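Local coordinates for RabGDI protein (Plasmodium falciparum 3D7, PDB 3P1W), which probably binds Rab GTPases and inhibits their release of GDP, at residues S413-V417 / S431-A435. Sequence-based numbering, arbitrary orientation.
Sequences SDLYV and SSYDA
Tyr416 of segment 413-417, within strand 405-418, and Ser432 of segment 431-435, in the loop after strand 427-429, meet where the two backbones run 126° apart, with CA of Leu415 5.2 Å from CA of Ser432. Two nearly straight hydrogen bonds join the backbones, with N-H...O angles of 168° and 167°. Tyr416 N donates to Ser432 OG at 2.8 Å, and in return Ser432 N donates to Tyr416 O at 2.9 Å. The serine thus answers both polar backbone atoms of one strand residue, its hydroxyl standing in for a carbonyl oxygen. Its first torsion sets OG beside its own backbone N, which lets both groups face the same tyrosine; OG also lies at the edge of the Tyr416 ring, near its plane. A water donates to Tyr416 O at 2.9 Å and to Ser432 O at 2.8 Å, giving the tyrosine carbonyl a second donor. Leu415 packs CD2 4.0 Å from Ser432 CB; the same methyl comes 3.3 Å from Tyr433 O, which Arg328 NH2 hydrogen-bonds. Along the strand's other edge, Leu415 makes backbone hydrogen bonds to Ile323 and Gly324 of strand 320-333. Strand 427-429 belongs to the mixed sheet built around strand 20-26, so the contact lies where two sheets adjoin. Its chemistry implies a junction of two backbone-directed bonds and a bridging water, with the Leu415 methyl packed alongside.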
loop_
_atom_site.group_PDB
_atom_site.type_symbol
_atom_site.label_atom_id
_atom_site.label_comp_id
_atom_site.label_asym_id
_atom_site.label_seq_id
_atom_site.Cartn_x
_atom_site.Cartn_y
_atom_site.Cartn_z
ATOM N N SER A 413 -11.188 9.648 -5.158
ATOM C CA SER A 413 -11.951 8.400 -5.319
ATOM C C SER A 413 -12.768 8.081 -4.059
ATOM O O SER A 413 -12.309 8.316 -2.924
ATOM C CB SER A 413 -10.997 7.237 -5.611
ATOM O OG SER A 413 -10.225 7.451 -6.787
ATOM N N ASP A 414 -13.947 7.473 -4.252
ATOM C CA ASP A 414 -14.731 6.981 -3.133
ATOM C C ASP A 414 -14.073 5.733 -2.556
ATOM O O ASP A 414 -13.499 4.922 -3.285
ATOM C CB ASP A 414 -16.185 6.676 -3.549
ATOM C CG ASP A 414 -16.970 7.907 -3.950
ATOM O OD1 ASP A 414 -16.751 9.019 -3.439
ATOM O OD2 ASP A 414 -17.848 7.747 -4.812
ATOM N N LEU A 415 -14.119 5.608 -1.240
ATOM C CA LEU A 415 -13.621 4.444 -0.515
ATOM C C LEU A 415 -14.789 3.587 -0.073
ATOM O O LEU A 415 -15.670 4.061 0.673
ATOM C CB LEU A 415 -12.835 4.859 0.736
ATOM C CG LEU A 415 -11.534 5.634 0.523
ATOM C CD1 LEU A 415 -10.972 6.174 1.859
ATOM C CD2 LEU A 415 -10.502 4.750 -0.218
ATOM N N TYR A 416 -14.794 2.338 -0.565
ATOM C CA TYR A 416 -15.752 1.326 -0.187
ATOM C C TYR A 416 -15.117 0.205 0.607
ATOM O O TYR A 416 -13.936 -0.150 0.418
ATOM C CB TYR A 416 -16.390 0.698 -1.418
ATOM C CG TYR A 416 -17.217 1.658 -2.189
ATOM C CD1 TYR A 416 -18.496 2.013 -1.745
ATOM C CD2 TYR A 416 -16.746 2.216 -3.374
ATOM C CE1 TYR A 416 -19.293 2.890 -2.483
ATOM C CE2 TYR A 416 -17.518 3.128 -4.093
ATOM C CZ TYR A 416 -18.798 3.444 -3.643
ATOM O OH TYR A 416 -19.594 4.331 -4.361
ATOM N N VAL A 417 -15.914 -0.327 1.511
ATOM C CA VAL A 417 -15.636 -1.597 2.128
ATOM C C VAL A 417 -16.816 -2.523 1.890
ATOM O O VAL A 417 -17.908 -2.083 1.573
ATOM C CB VAL A 417 -15.350 -1.457 3.644
ATOM C CG1 VAL A 417 -14.090 -0.559 3.915
ATOM C CG2 VAL A 417 -16.581 -0.953 4.427
ATOM N N SER A 431 -12.062 -4.323 -0.859
ATOM C CA SER A 431 -12.168 -2.925 -0.446
ATOM C C SER A 431 -11.381 -2.008 -1.382
ATOM O O SER A 431 -10.429 -2.421 -2.070
ATOM C CB SER A 431 -11.719 -2.765 1.026
ATOM O OG SER A 431 -10.335 -3.033 1.154
ATOM N N SER A 432 -11.749 -0.740 -1.414
ATOM C CA SER A 432 -11.001 0.223 -2.195
ATOM C C SER A 432 -9.621 0.399 -1.572
ATOM O O SER A 432 -9.476 0.209 -0.369
ATOM C CB SER A 432 -11.709 1.561 -2.214
ATOM O OG SER A 432 -13.061 1.404 -2.603
ATOM N N TYR A 433 -8.632 0.737 -2.403
ATOM C CA TYR A 433 -7.264 1.008 -1.925
ATOM C C TYR A 433 -7.277 2.285 -1.082
ATOM O O TYR A 433 -7.838 3.296 -1.492
ATOM C CB TYR A 433 -6.250 1.116 -3.075
ATOM C CG TYR A 433 -6.148 -0.168 -3.834
ATOM C CD1 TYR A 433 -5.301 -1.184 -3.425
ATOM C CD2 TYR A 433 -7.008 -0.411 -4.899
ATOM C CE1 TYR A 433 -5.286 -2.391 -4.085
ATOM C CE2 TYR A 433 -7.001 -1.618 -5.563
ATOM C CZ TYR A 433 -6.136 -2.595 -5.151
ATOM O OH TYR A 433 -6.159 -3.804 -5.795
ATOM N N ASP A 434 -6.672 2.192 0.101
ATOM C CA ASP A 434 -6.604 3.348 1.032
ATOM C C ASP A 434 -5.387 4.230 0.774
ATOM O O ASP A 434 -4.555 3.973 -0.111
ATOM C CB ASP A 434 -6.702 2.853 2.489
ATOM C CG ASP A 434 -5.460 2.128 2.956
ATOM O OD1 ASP A 434 -4.366 2.324 2.375
ATOM O OD2 ASP A 434 -5.551 1.362 3.939
ATOM N N ALA A 435 -5.299 5.327 1.534
ATOM C CA ALA A 435 -4.277 6.325 1.330
ATOM C C ALA A 435 -2.857 5.871 1.692
ATOM O O ALA A 435 -1.910 6.578 1.357
ATOM C CB ALA A 435 -4.628 7.617 2.151
HETATM O O HOH W 1 -11.491 1.042 1.455
#